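Local coordinates for uncharacterized protein conserved in bacteria (Streptococcus suis, PDB 4FZ4), which probably mediates attachment of the bacterium to host cells as a surface antigen that binds glycosaminoglycans, at residues D24-Y29 with I86-E91; I80-Y85 with D128-E133; A108-D113 with E136-I141. All coordinates share one frame; numbering follows the deposited sequence.

In the fold
All three contacts lie in one helical domain without strands. Helix 66-95 serves contacts 1 and 2, helix 123-152 serves contacts 2 and 3, and helix 100-110 carries the other side of contact 3. Centres of contacts 1 and 2 lie about 14 Å apart, as do those of 1 and 3, while 2 and 3 are about 9 Å apart. Along the chain, contact 1 closes before contact 3 opens, and contact 2 alternates with each. They also touch: Tyr29 OH lies 2.9 Å from Glu83 OE1. Together they tie the loop after helix 3-23 and helices 66-95, 100-110 and 123-152 into one body within the probable glycosaminoglycan-binding domain.

Contact 1. Residues D24-Y29 with I86-E91; sequences DKVPSY and IRQVAE
Tyr29 and Arg87 bring the backbones closest, their CA atoms 5.4 Å apart, where the irregular loop linking helix 3-23 to helix 36-55 crosses the surface of helix 66-95. A loop thus packs on a helix in an all-helical fold, and Arg87 contributes the most surface. Its chain is extended from CG to NE (chi2 -171°), carrying CD past the Pro27 carbonyl, so that methylene carbons lie against the loop backbone. Val26 CG1 packs against the start of the same chain, 3.5 Å from Arg87 CB. Ser28 CB lies loosely over one face of the guanidinium; the group is held by two polar contacts, a salt bridge from NE to Glu83, one turn back on the helix, and a bond from NH1. The Tyr29 ring stands almost perpendicular to the guanidinium, their planes 82° apart, and its CD2 lies 3.9 Å from Arg87 CG. At the root of that ring, Tyr29 CB meets Ala90 CB at 3.4 Å. Pro27 CG lies 3.5 Å from Glu91 OE2 at the exposed margin. The one hydrogen bond between the segments runs from Arg87 NH1 to Val26 O, 3.0 Å long with an N-H...O angle of 158°, the oxygen lying near the guanidinium plane.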
ATOM      1  N   ASP A  24      -2.033  -8.225   7.006  1.00 31.73           N
ATOM      2  CA  ASP A  24      -1.592  -9.539   7.461  1.00 48.90           C
ATOM      3  C   ASP A  24      -2.501 -10.687   7.040  1.00 49.17           C
ATOM      4  O   ASP A  24      -2.069 -11.835   7.014  1.00 50.17           O
ATOM      5  CB  ASP A  24      -1.438  -9.552   8.979  1.00 59.98           C
ATOM      6  CG  ASP A  24      -0.012  -9.784   9.408  1.00 71.16           C
ATOM      7  OD1 ASP A  24       0.831  -8.893   9.172  1.00 76.63           O
ATOM      8  OD2 ASP A  24       0.267 -10.866   9.969  1.00 71.89           O
ATOM      9  N   LYS A  25      -3.757 -10.385   6.723  1.00 48.35           N
ATOM     10  CA  LYS A  25      -4.687 -11.421   6.290  1.00 50.63           C
ATOM     11  C   LYS A  25      -4.515 -11.696   4.800  1.00 47.22           C
ATOM     12  O   LYS A  25      -4.861 -12.770   4.306  1.00 48.31           O
ATOM     13  CB  LYS A  25      -6.131 -11.000   6.564  1.00 55.75           C
ATOM     14  CG  LYS A  25      -6.598 -11.228   7.993  1.00 64.07           C
ATOM     15  CD  LYS A  25      -5.743 -10.481   8.997  1.00 68.10           C
ATOM     16  CE  LYS A  25      -6.356 -10.557  10.382  1.00 70.90           C
ATOM     17  NZ  LYS A  25      -7.755 -10.037  10.368  1.00 69.69           N
ATOM     18  N   VAL A  26      -3.978 -10.717   4.087  1.00 44.60           N
ATOM     19  CA  VAL A  26      -3.766 -10.852   2.656  1.00 42.32           C
ATOM     20  C   VAL A  26      -2.448 -11.589   2.402  1.00 50.73           C
ATOM     21  O   VAL A  26      -1.386 -11.168   2.866  1.00 60.18           O
ATOM     22  CB  VAL A  26      -3.762  -9.457   1.980  1.00 38.16           C
ATOM     23  CG1 VAL A  26      -3.704  -9.604   0.475  1.00 28.37           C
ATOM     24  CG2 VAL A  26      -5.019  -8.681   2.394  1.00 33.38           C
ATOM     25  N   PRO A  27      -2.509 -12.715   1.675  1.00 55.21           N
ATOM     26  CA  PRO A  27      -1.338 -13.541   1.343  1.00 50.74           C
ATOM     27  C   PRO A  27      -0.206 -12.740   0.693  1.00 53.49           C
ATOM     28  O   PRO A  27      -0.467 -11.804  -0.065  1.00 56.01           O
ATOM     29  CB  PRO A  27      -1.912 -14.584   0.379  1.00 46.50           C
ATOM     30  CG  PRO A  27      -3.351 -14.708   0.814  1.00 51.17           C
ATOM     31  CD  PRO A  27      -3.733 -13.268   1.064  1.00 51.73           C
ATOM     32  N   SER A  28       1.043 -13.102   0.989  1.00 45.15           N
ATOM     33  CA  SER A  28       2.180 -12.408   0.391  1.00 52.04           C
ATOM     34  C   SER A  28       2.463 -13.051  -0.963  1.00 45.06           C
ATOM     35  O   SER A  28       2.261 -14.251  -1.135  1.00 45.14           O
ATOM     36  CB  SER A  28       3.419 -12.511   1.283  1.00 66.59           C
ATOM     37  OG  SER A  28       4.482 -11.723   0.763  1.00 73.75           O
ATOM     38  N   TYR A  29       2.924 -12.254  -1.921  1.00 38.31           N
ATOM     39  CA  TYR A  29       3.211 -12.747  -3.269  1.00 43.00           C
ATOM     40  C   TYR A  29       4.409 -13.688  -3.346  1.00 50.76           C
ATOM     41  O   TYR A  29       4.583 -14.394  -4.341  1.00 61.04           O
ATOM     42  CB  TYR A  29       3.415 -11.565  -4.217  1.00 47.90           C
ATOM     43  CG  TYR A  29       4.115 -10.401  -3.561  1.00 43.87           C
ATOM     44  CD1 TYR A  29       5.471 -10.468  -3.241  1.00 39.66           C
ATOM     45  CD2 TYR A  29       3.401  -9.253  -3.193  1.00 30.87           C
ATOM     46  CE1 TYR A  29       6.102  -9.423  -2.561  1.00 37.36           C
ATOM     47  CE2 TYR A  29       4.020  -8.207  -2.513  1.00 29.71           C
ATOM     48  CZ  TYR A  29       5.372  -8.297  -2.197  1.00 33.66           C
ATOM     49  OH  TYR A  29       5.985  -7.278  -1.493  1.00 33.14           O
ATOM     50  N   ILE A  86      -0.996  -5.095  -4.577  1.00 25.99           N
ATOM     51  CA  ILE A  86      -0.116  -6.038  -5.243  1.00 23.95           C
ATOM     52  C   ILE A  86      -0.268  -7.471  -4.719  1.00 33.27           C
ATOM     53  O   ILE A  86      -0.231  -8.424  -5.506  1.00 34.57           O
ATOM     54  CB  ILE A  86       1.355  -5.564  -5.179  1.00 24.88           C
ATOM     55  CG1 ILE A  86       1.485  -4.252  -5.964  1.00 19.25           C
ATOM     56  CG2 ILE A  86       2.281  -6.601  -5.834  1.00 22.08           C
ATOM     57  CD1 ILE A  86       2.884  -3.668  -5.961  1.00 27.95           C
ATOM     58  N   ARG A  87      -0.450  -7.632  -3.408  1.00 28.35           N
ATOM     59  CA  ARG A  87      -0.648  -8.967  -2.867  1.00 23.01           C
ATOM     60  C   ARG A  87      -1.901  -9.568  -3.480  1.00 27.01           C
ATOM     61  O   ARG A  87      -1.939 -10.762  -3.756  1.00 37.39           O
ATOM     62  CB  ARG A  87      -0.798  -8.950  -1.342  1.00 27.68           C
ATOM     63  CG  ARG A  87       0.533  -8.938  -0.598  1.00 32.48           C
ATOM     64  CD  ARG A  87       0.354  -9.137   0.898  1.00 29.58           C
ATOM     65  NE  ARG A  87       1.471  -8.552   1.632  1.00 35.65           N
ATOM     66  CZ  ARG A  87       1.637  -8.634   2.947  1.00 38.01           C
ATOM     67  NH1 ARG A  87       0.756  -9.289   3.693  1.00 34.96           N
ATOM     68  NH2 ARG A  87       2.677  -8.040   3.519  1.00 37.74           N
ATOM     69  N   GLN A  88      -2.923  -8.739  -3.700  1.00 26.06           N
ATOM     70  CA  GLN A  88      -4.180  -9.222  -4.284  1.00 27.87           C
ATOM     71  C   GLN A  88      -4.026  -9.651  -5.740  1.00 26.47           C
ATOM     72  O   GLN A  88      -4.484 -10.718  -6.126  1.00 36.91           O
ATOM     73  CB  GLN A  88      -5.272  -8.151  -4.174  1.00 25.53           C
ATOM     74  CG  GLN A  88      -5.788  -7.910  -2.739  1.00 15.58           C
ATOM     75  CD  GLN A  88      -6.792  -6.758  -2.681  1.00 20.78           C
ATOM     76  OE1 GLN A  88      -7.854  -6.812  -3.299  1.00 33.55           O
ATOM     77  NE2 GLN A  88      -6.447  -5.705  -1.950  1.00 23.87           N
ATOM     78  N   VAL A  89      -3.372  -8.823  -6.549  1.00 32.19           N
ATOM     79  CA  VAL A  89      -3.167  -9.151  -7.956  1.00 27.57           C
ATOM     80  C   VAL A  89      -2.307 -10.408  -8.083  1.00 28.57           C
ATOM     81  O   VAL A  89      -2.580 -11.272  -8.912  1.00 35.29           O
ATOM     82  CB  VAL A  89      -2.476  -8.005  -8.693  1.00 34.98           C
ATOM     83  CG1 VAL A  89      -2.284  -8.372 -10.154  1.00 39.71           C
ATOM     84  CG2 VAL A  89      -3.302  -6.743  -8.555  1.00 23.49           C
ATOM     85  N   ALA A  90      -1.267 -10.514  -7.263  1.00 28.84           N
ATOM     86  CA  ALA A  90      -0.405 -11.691  -7.306  1.00 28.67           C
ATOM     87  C   ALA A  90      -1.292 -12.918  -7.174  1.00 35.85           C
ATOM     88  O   ALA A  90      -1.181 -13.866  -7.948  1.00 42.75           O
ATOM     89  CB  ALA A  90       0.592 -11.661  -6.167  1.00 30.37           C
ATOM     90  N   GLU A  91      -2.188 -12.879  -6.190  1.00 36.93           N
ATOM     91  CA  GLU A  91      -3.100 -13.987  -5.936  1.00 41.09           C
ATOM     92  C   GLU A  91      -4.031 -14.204  -7.120  1.00 38.49           C
ATOM     93  O   GLU A  91      -4.239 -15.340  -7.559  1.00 47.15           O
ATOM     94  CB  GLU A  91      -3.926 -13.722  -4.673  1.00 50.84           C
ATOM     95  CG  GLU A  91      -4.420 -14.992  -4.004  1.00 59.11           C
ATOM     96  CD  GLU A  91      -3.300 -15.771  -3.326  1.00 67.09           C
ATOM     97  OE1 GLU A  91      -2.156 -15.755  -3.832  1.00 69.99           O
ATOM     98  OE2 GLU A  91      -3.563 -16.413  -2.290  1.00 71.15           O
TER

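Contact 2. Residues I80-Y85 with D128-E133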
ATOM      1  N   ILE A  80       0.975   1.050   2.398  1.00 28.25           N
ATOM      2  CA  ILE A  80       0.308  -0.173   2.841  1.00 23.85           C
ATOM      3  C   ILE A  80      -0.704  -0.604   1.779  1.00 26.86           C
ATOM      4  O   ILE A  80      -0.815  -1.789   1.451  1.00 34.70           O
ATOM      5  CB  ILE A  80      -0.439   0.044   4.169  1.00 29.26           C
ATOM      6  CG1 ILE A  80       0.579   0.186   5.310  1.00 26.58           C
ATOM      7  CG2 ILE A  80      -1.408  -1.121   4.424  1.00 14.97           C
ATOM      8  CD1 ILE A  80      -0.031   0.665   6.617  1.00 21.95           C
ATOM      9  N   LYS A  81      -1.441   0.366   1.238  1.00 32.59           N
ATOM     10  CA  LYS A  81      -2.428   0.066   0.206  1.00 30.07           C
ATOM     11  C   LYS A  81      -1.776  -0.599  -1.004  1.00 29.81           C
ATOM     12  O   LYS A  81      -2.268  -1.611  -1.516  1.00 30.47           O
ATOM     13  CB  LYS A  81      -3.150   1.341  -0.235  1.00 33.26           C
ATOM     14  CG  LYS A  81      -4.553   1.466   0.331  1.00 47.15           C
ATOM     15  CD  LYS A  81      -5.375   0.231  -0.034  1.00 56.15           C
ATOM     16  CE  LYS A  81      -6.741   0.230   0.632  1.00 59.25           C
ATOM     17  NZ  LYS A  81      -7.461  -1.057   0.375  1.00 61.36           N
ATOM     18  N   VAL A  82      -0.660  -0.033  -1.455  1.00 26.78           N
ATOM     19  CA  VAL A  82       0.045  -0.585  -2.604  1.00 19.35           C
ATOM     20  C   VAL A  82       0.454  -2.038  -2.361  1.00 23.33           C
ATOM     21  O   VAL A  82       0.190  -2.908  -3.190  1.00 34.38           O
ATOM     22  CB  VAL A  82       1.280   0.290  -2.968  1.00 29.24           C
ATOM     23  CG1 VAL A  82       2.109  -0.373  -4.066  1.00 28.52           C
ATOM     24  CG2 VAL A  82       0.803   1.653  -3.454  1.00 15.66           C
ATOM     25  N   GLU A  83       1.095  -2.299  -1.227  1.00 30.17           N
ATOM     26  CA  GLU A  83       1.511  -3.655  -0.884  1.00 22.13           C
ATOM     27  C   GLU A  83       0.274  -4.544  -0.897  1.00 26.96           C
ATOM     28  O   GLU A  83       0.320  -5.705  -1.304  1.00 33.83           O
ATOM     29  CB  GLU A  83       2.144  -3.653   0.511  1.00 22.16           C
ATOM     30  CG  GLU A  83       2.285  -5.017   1.145  1.00 27.90           C
ATOM     31  CD  GLU A  83       3.272  -5.927   0.424  1.00 34.27           C
ATOM     32  OE1 GLU A  83       3.784  -5.538  -0.652  1.00 36.90           O
ATOM     33  OE2 GLU A  83       3.534  -7.038   0.938  1.00 43.06           O
ATOM     34  N   ASN A  84      -0.846  -3.985  -0.454  1.00 24.72           N
ATOM     35  CA  ASN A  84      -2.104  -4.719  -0.394  1.00 16.41           C
ATOM     36  C   ASN A  84      -2.612  -5.026  -1.810  1.00 27.06           C
ATOM     37  O   ASN A  84      -2.911  -6.172  -2.137  1.00 25.36           O
ATOM     38  CB  ASN A  84      -3.136  -3.883   0.376  1.00 20.18           C
ATOM     39  CG  ASN A  84      -4.356  -4.681   0.770  1.00 27.66           C
ATOM     40  OD1 ASN A  84      -4.878  -5.463  -0.020  1.00 32.46           O
ATOM     41  ND2 ASN A  84      -4.823  -4.486   2.000  1.00 27.21           N
ATOM     42  N   TYR A  85      -2.740  -3.987  -2.637  1.00 18.59           N
ATOM     43  CA  TYR A  85      -3.169  -4.167  -4.019  1.00 24.76           C
ATOM     44  C   TYR A  85      -2.311  -5.209  -4.722  1.00 26.68           C
ATOM     45  O   TYR A  85      -2.829  -6.106  -5.385  1.00 32.67           O
ATOM     46  CB  TYR A  85      -3.054  -2.854  -4.795  1.00 28.81           C
ATOM     47  CG  TYR A  85      -4.058  -1.803  -4.392  1.00 30.67           C
ATOM     48  CD1 TYR A  85      -5.171  -2.140  -3.611  1.00 29.52           C
ATOM     49  CD2 TYR A  85      -3.938  -0.484  -4.844  1.00 20.67           C
ATOM     50  CE1 TYR A  85      -6.136  -1.206  -3.298  1.00 23.90           C
ATOM     51  CE2 TYR A  85      -4.911   0.466  -4.535  1.00 30.37           C
ATOM     52  CZ  TYR A  85      -6.010   0.091  -3.762  1.00 32.31           C
ATOM     53  OH  TYR A  85      -7.015   0.996  -3.493  1.00 37.43           O
ATOM     54  N   ASP A 128      -2.223  10.812  -4.661  1.00 27.54           N
ATOM     55  CA  ASP A 128      -2.840  10.944  -5.976  1.00 30.09           C
ATOM     56  C   ASP A 128      -2.754   9.630  -6.763  1.00 30.92           C
ATOM     57  O   ASP A 128      -3.778   9.069  -7.175  1.00 33.79           O
ATOM     58  CB  ASP A 128      -2.150  12.067  -6.751  1.00 37.42           C
ATOM     59  CG  ASP A 128      -2.913  12.474  -7.996  1.00 61.93           C
ATOM     60  OD1 ASP A 128      -3.058  11.641  -8.917  1.00 62.82           O
ATOM     61  OD2 ASP A 128      -3.366  13.636  -8.048  1.00 82.15           O
ATOM     62  N   TYR A 129      -1.531   9.144  -6.965  1.00 28.14           N
ATOM     63  CA  TYR A 129      -1.314   7.904  -7.704  1.00 26.64           C
ATOM     64  C   TYR A 129      -2.046   6.730  -7.081  1.00 19.87           C
ATOM     65  O   TYR A 129      -2.565   5.874  -7.790  1.00 32.13           O
ATOM     66  CB  TYR A 129       0.177   7.553  -7.778  1.00 21.42           C
ATOM     67  CG  TYR A 129       0.413   6.091  -8.110  1.00 23.57           C
ATOM     68  CD1 TYR A 129       0.281   5.615  -9.418  1.00 28.94           C
ATOM     69  CD2 TYR A 129       0.717   5.175  -7.102  1.00 17.73           C
ATOM     70  CE1 TYR A 129       0.443   4.253  -9.713  1.00 19.11           C
ATOM     71  CE2 TYR A 129       0.882   3.826  -7.378  1.00 20.79           C
ATOM     72  CZ  TYR A 129       0.741   3.364  -8.686  1.00 26.41           C
ATOM     73  OH  TYR A 129       0.875   2.014  -8.947  1.00 27.98           O
ATOM     74  N   VAL A 130      -2.075   6.681  -5.754  1.00 26.53           N
ATOM     75  CA  VAL A 130      -2.740   5.577  -5.074  1.00 26.69           C
ATOM     76  C   VAL A 130      -4.262   5.669  -5.108  1.00 32.33           C
ATOM     77  O   VAL A 130      -4.938   4.697  -5.442  1.00 35.90           O
ATOM     78  CB  VAL A 130      -2.297   5.481  -3.607  1.00 24.67           C
ATOM     79  CG1 VAL A 130      -2.993   4.293  -2.933  1.00 24.38           C
ATOM     80  CG2 VAL A 130      -0.782   5.345  -3.530  1.00 30.27           C
ATOM     81  N   ASP A 131      -4.811   6.827  -4.762  1.00 31.78           N
ATOM     82  CA  ASP A 131      -6.261   6.977  -4.755  1.00 31.55           C
ATOM     83  C   ASP A 131      -6.838   7.023  -6.154  1.00 31.04           C
ATOM     84  O   ASP A 131      -8.030   6.803  -6.345  1.00 34.94           O
ATOM     85  CB  ASP A 131      -6.685   8.233  -3.988  1.00 27.92           C
ATOM     86  CG  ASP A 131      -6.532   8.081  -2.477  1.00 35.09           C
ATOM     87  OD1 ASP A 131      -6.537   6.935  -1.981  1.00 34.27           O
ATOM     88  OD2 ASP A 131      -6.428   9.112  -1.776  1.00 44.06           O
ATOM     89  N   ARG A 132      -5.994   7.303  -7.136  1.00 24.90           N
ATOM     90  CA  ARG A 132      -6.465   7.376  -8.504  1.00 27.76           C
ATOM     91  C   ARG A 132      -5.958   6.265  -9.396  1.00 20.65           C
ATOM     92  O   ARG A 132      -6.565   5.206  -9.466  1.00 30.37           O
ATOM     93  CB  ARG A 132      -6.109   8.734  -9.108  1.00 44.43           C
ATOM     94  CG  ARG A 132      -6.981   9.850  -8.582  1.00 52.57           C
ATOM     95  CD  ARG A 132      -6.618  11.178  -9.207  1.00 63.76           C
ATOM     96  NE  ARG A 132      -7.626  12.192  -8.913  1.00 64.71           N
ATOM     97  CZ  ARG A 132      -8.849  12.210  -9.434  1.00 71.46           C
ATOM     98  NH1 ARG A 132      -9.230  11.267 -10.290  1.00 69.59           N
ATOM     99  NH2 ARG A 132      -9.696  13.170  -9.091  1.00 83.27           N
ATOM    100  N   GLU A 133      -4.842   6.494 -10.075  1.00 24.23           N
ATOM    101  CA  GLU A 133      -4.324   5.484 -10.981  1.00 33.16           C
ATOM    102  C   GLU A 133      -4.353   4.059 -10.419  1.00 33.67           C
ATOM    103  O   GLU A 133      -4.946   3.169 -11.015  1.00 34.36           O
ATOM    104  CB  GLU A 133      -2.907   5.836 -11.428  1.00 31.58           C
ATOM    105  CG  GLU A 133      -2.425   4.913 -12.540  1.00 33.18           C
ATOM    106  CD  GLU A 133      -1.019   5.203 -13.003  1.00 30.37           C
ATOM    107  OE1 GLU A 133      -0.537   4.458 -13.879  1.00 35.66           O
ATOM    108  OE2 GLU A 133      -0.400   6.161 -12.495  1.00 34.46           O
TER
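Val130 meets Val82 at the middle of a helix-helix contact, and Tyr85 gives the third-largest share of surface to this small interface. The segments of helix 66-95 and helix 123-152 run in broadly the same direction, with an angle of 41° between their axes. Those axes stay 10.6 Å apart at closest approach, and the nearest CA pair, Val82 and Val130, is separated by 7.2 Å. With only 157 Å² buried in all, this is a light contact made mainly by methyl groups.

Val130 gives the most surface, because its two branches work on different partners. CG1, anti to the backbone N (chi1 -179°), lies 4.0 Å from Lys81 CB. CG2, beside the backbone N, lies 4.0 Å from Val82 CG2. The lysine takes part through the root of its chain alone, and its amino end leads off from the contact. Val82 CG2 is shared: it also approaches the edge of the Tyr129 ring near the ring plane, 4.5 Å from CE2.

Tyr85 comes from the next turn with an edge of its ring: CE2 is 4.3 Å from Val130 O, close to the ring plane. This distance is packing, and the polar demand is met elsewhere, since Ser135 OG is hydrogen-bonded both to Val130 O and to Tyr85 OH. Helix 123-152 has a wider pi-type turn that starts at Val130. The Tyr129 hydroxyl is hydrogen-bonded to His109 O, tying that ring to the end of helix 100-110.

Around this buried core, Gln38 of helix 36-55 and Ile118 of a loop touch Val82, Ile118 also touches Tyr129, and Ala134 and Met138 further along helix 123-152 touch Tyr85.

Contact 3. Residues A108-D113 with E136-I141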
ATOM      1  N   ALA A 108       0.712  -1.939 -16.437  1.00 30.64           N
ATOM      2  CA  ALA A 108       0.559  -0.529 -16.750  1.00 27.64           C
ATOM      3  C   ALA A 108       0.348   0.393 -15.550  1.00 32.66           C
ATOM      4  O   ALA A 108       0.845   1.509 -15.544  1.00 27.95           O
ATOM      5  CB  ALA A 108      -0.603  -0.354 -17.723  1.00 33.49           C
ATOM      6  N   HIS A 109      -0.362  -0.073 -14.525  1.00 37.39           N
ATOM      7  CA  HIS A 109      -0.688   0.801 -13.406  1.00 38.70           C
ATOM      8  C   HIS A 109      -0.262   0.450 -11.989  1.00 41.25           C
ATOM      9  O   HIS A 109      -0.250   1.329 -11.131  1.00 37.56           O
ATOM     10  CB  HIS A 109      -2.200   1.027 -13.387  1.00 39.48           C
ATOM     11  CG  HIS A 109      -2.763   1.501 -14.689  1.00 36.09           C
ATOM     12  ND1 HIS A 109      -2.444   2.726 -15.239  1.00 32.30           N
ATOM     13  CD2 HIS A 109      -3.655   0.930 -15.536  1.00 34.12           C
ATOM     14  CE1 HIS A 109      -3.118   2.888 -16.366  1.00 42.25           C
ATOM     15  NE2 HIS A 109      -3.860   1.813 -16.568  1.00 36.96           N
ATOM     16  N   LEU A 110       0.080  -0.804 -11.720  1.00 33.16           N
ATOM     17  CA  LEU A 110       0.440  -1.169 -10.356  1.00 33.57           C
ATOM     18  C   LEU A 110       1.847  -1.692 -10.162  1.00 35.61           C
ATOM     19  O   LEU A 110       2.487  -1.377  -9.159  1.00 21.20           O
ATOM     20  CB  LEU A 110      -0.569  -2.190  -9.811  1.00 26.33           C
ATOM     21  CG  LEU A 110      -2.037  -1.737  -9.875  1.00 26.12           C
ATOM     22  CD1 LEU A 110      -2.963  -2.941  -9.938  1.00 25.30           C
ATOM     23  CD2 LEU A 110      -2.351  -0.849  -8.690  1.00 34.05           C
ATOM     24  N   LYS A 111       2.330  -2.487 -11.108  1.00 36.83           N
ATOM     25  CA  LYS A 111       3.670  -3.052 -10.991  1.00 35.35           C
ATOM     26  C   LYS A 111       4.693  -1.987 -10.634  1.00 26.28           C
ATOM     27  O   LYS A 111       4.772  -0.956 -11.289  1.00 40.27           O
ATOM     28  CB  LYS A 111       4.090  -3.748 -12.289  1.00 36.13           C
ATOM     29  CG  LYS A 111       5.459  -4.395 -12.193  1.00 39.25           C
ATOM     30  CD  LYS A 111       5.846  -5.155 -13.452  1.00 46.30           C
ATOM     31  CE  LYS A 111       7.236  -5.761 -13.284  1.00 58.34           C
ATOM     32  NZ  LYS A 111       7.657  -6.583 -14.450  1.00 63.48           N
ATOM     33  N   GLN A 112       5.466  -2.257  -9.586  1.00 26.42           N
ATOM     34  CA  GLN A 112       6.500  -1.346  -9.105  1.00 31.67           C
ATOM     35  C   GLN A 112       7.855  -1.748  -9.688  1.00 38.60           C
ATOM     36  O   GLN A 112       8.245  -2.917  -9.621  1.00 42.57           O
ATOM     37  CB  GLN A 112       6.576  -1.395  -7.575  1.00 37.02           C
ATOM     38  CG  GLN A 112       5.274  -1.056  -6.865  1.00 32.24           C
ATOM     39  CD  GLN A 112       4.932   0.413  -6.945  1.00 31.35           C
ATOM     40  OE1 GLN A 112       5.682   1.264  -6.462  1.00 44.66           O
ATOM     41  NE2 GLN A 112       3.793   0.725  -7.555  1.00 31.61           N
ATOM     42  N   ASP A 113       8.568  -0.772 -10.246  1.00 38.28           N
ATOM     43  CA  ASP A 113       9.883  -1.002 -10.853  1.00 49.08           C
ATOM     44  C   ASP A 113      10.763   0.222 -10.673  1.00 47.96           C
ATOM     45  O   ASP A 113      10.261   1.334 -10.487  1.00 44.86           O
ATOM     46  CB  ASP A 113       9.738  -1.294 -12.352  1.00 58.95           C
ATOM     47  CG  ASP A 113       9.694  -2.785 -12.663  1.00 77.05           C
ATOM     48  OD1 ASP A 113       9.322  -3.140 -13.803  1.00 82.53           O
ATOM     49  OD2 ASP A 113      10.040  -3.604 -11.780  1.00 79.75           O
ATOM     50  N   GLU A 136      -8.007   2.816  -9.449  1.00 24.79           N
ATOM     51  CA  GLU A 136      -8.794   2.651 -10.662  1.00 25.03           C
ATOM     52  C   GLU A 136      -8.485   1.291 -11.280  1.00 32.36           C
ATOM     53  O   GLU A 136      -9.383   0.498 -11.535  1.00 43.04           O
ATOM     54  CB  GLU A 136      -8.446   3.739 -11.684  1.00 44.97           C
ATOM     55  CG  GLU A 136      -8.558   5.169 -11.177  1.00 62.09           C
ATOM     56  CD  GLU A 136      -9.963   5.712 -11.245  1.00 74.39           C
ATOM     57  OE1 GLU A 136     -10.909   4.933 -11.011  1.00 74.37           O
ATOM     58  OE2 GLU A 136     -10.117   6.923 -11.517  1.00 85.49           O
ATOM     59  N   ALA A 137      -7.202   1.031 -11.513  1.00 29.54           N
ATOM     60  CA  ALA A 137      -6.770  -0.220 -12.128  1.00 22.50           C
ATOM     61  C   ALA A 137      -7.163  -1.427 -11.286  1.00 25.49           C
ATOM     62  O   ALA A 137      -7.468  -2.496 -11.817  1.00 31.06           O
ATOM     63  CB  ALA A 137      -5.265  -0.192 -12.350  1.00 28.38           C
ATOM     64  N   MET A 138      -7.155  -1.253  -9.971  1.00 20.48           N
ATOM     65  CA  MET A 138      -7.523  -2.327  -9.068  1.00 22.50           C
ATOM     66  C   MET A 138      -9.007  -2.642  -9.280  1.00 30.74           C
ATOM     67  O   MET A 138      -9.418  -3.806  -9.295  1.00 32.97           O
ATOM     68  CB  MET A 138      -7.281  -1.889  -7.627  1.00 31.40           C
ATOM     69  CG  MET A 138      -7.057  -3.034  -6.674  1.00 41.48           C
ATOM     70  SD  MET A 138      -5.669  -4.056  -7.196  1.00 38.35           S
ATOM     71  CE  MET A 138      -6.165  -5.592  -6.507  1.00 32.32           C
ATOM     72  N   GLY A 139      -9.805  -1.590  -9.453  1.00 24.76           N
ATOM     73  CA  GLY A 139     -11.226  -1.771  -9.678  1.00 25.42           C
ATOM     74  C   GLY A 139     -11.509  -2.505 -10.977  1.00 21.77           C
ATOM     75  O   GLY A 139     -12.323  -3.426 -11.026  1.00 31.88           O
ATOM     76  N   ARG A 140     -10.830  -2.106 -12.042  1.00 25.12           N
ATOM     77  CA  ARG A 140     -11.036  -2.749 -13.329  1.00 25.42           C
ATOM     78  C   ARG A 140     -10.606  -4.207 -13.246  1.00 32.16           C
ATOM     79  O   ARG A 140     -11.281  -5.096 -13.754  1.00 47.15           O
ATOM     80  CB  ARG A 140     -10.259  -2.003 -14.417  1.00 28.99           C
ATOM     81  CG  ARG A 140     -10.796  -0.579 -14.661  1.00 33.12           C
ATOM     82  CD  ARG A 140     -10.233   0.025 -15.956  1.00 36.67           C
ATOM     83  NE  ARG A 140      -8.792   0.257 -15.869  1.00 35.15           N
ATOM     84  CZ  ARG A 140      -8.237   1.363 -15.372  1.00 30.72           C
ATOM     85  NH1 ARG A 140      -8.999   2.351 -14.924  1.00 26.91           N
ATOM     86  NH2 ARG A 140      -6.915   1.466 -15.302  1.00 39.93           N
ATOM     87  N   ILE A 141      -9.486  -4.455 -12.586  1.00 32.43           N
ATOM     88  CA  ILE A 141      -9.016  -5.819 -12.438  1.00 30.34           C
ATOM     89  C   ILE A 141     -10.110  -6.651 -11.759  1.00 36.03           C
ATOM     90  O   ILE A 141     -10.387  -7.781 -12.164  1.00 37.25           O
ATOM     91  CB  ILE A 141      -7.720  -5.860 -11.604  1.00 32.37           C
ATOM     92  CG1 ILE A 141      -6.553  -5.385 -12.462  1.00 35.55           C
ATOM     93  CG2 ILE A 141      -7.476  -7.258 -11.060  1.00 24.78           C
ATOM     94  CD1 ILE A 141      -5.196  -5.555 -11.805  1.00 34.15           C
TER
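His109 presses against Ala137 where the C-terminal part of helix 100-110 packs on helix 123-152 in this all-helical fold. The backbones come nearest at His109 and Ala137, whose CA atoms are 6.3 Å apart. Such an approach is possible because Ala137 presents only a methyl group: its CB lies 3.5 Å from His109 CB, the tightest apolar packing of the contact.

A buried apolar cluster, more widely spaced, gathers round Leu110 CD1. It meets Ile141 CD1 tip to tip at 3.9 Å, while the Met138 chain crosses the leucine at about a right angle and sets SD 4.0 Å from the same methyl. Ala137 CB is touched at longer range. Met138 is bent at chi2 (57°), which turns SD back from a fully extended course. The methionine also touches Tyr85, Gln88 and Val89 of helix 66-95, so this cluster joins three helices.

The margin toward solvent is polar, and its atoms come closer. Arg140, an exposed residue, sends NH2 across to the His109 ring, 3.3 Å from CD2. The ring and guanidinium planes stand 73° apart, and CD2 lies at the edge of the guanidinium, near its plane. Polar partners of both groups lie elsewhere: Glu105 forms a salt bridge with Arg140 NE, and Glu133 OE1 is hydrogen-bonded to His109 ND1, which limits rotation of the imidazole. Ala108 CB lies over the centre of one face of that ring.

Further on, by Lys111 and Gln112, the chain is a loop that turns away from helix 123-152 toward helix 36-55. The Gln112 side chain folds back there, and its NE2 donates to Leu110 O over 2.9 Å, with an N-H...O angle of 161°.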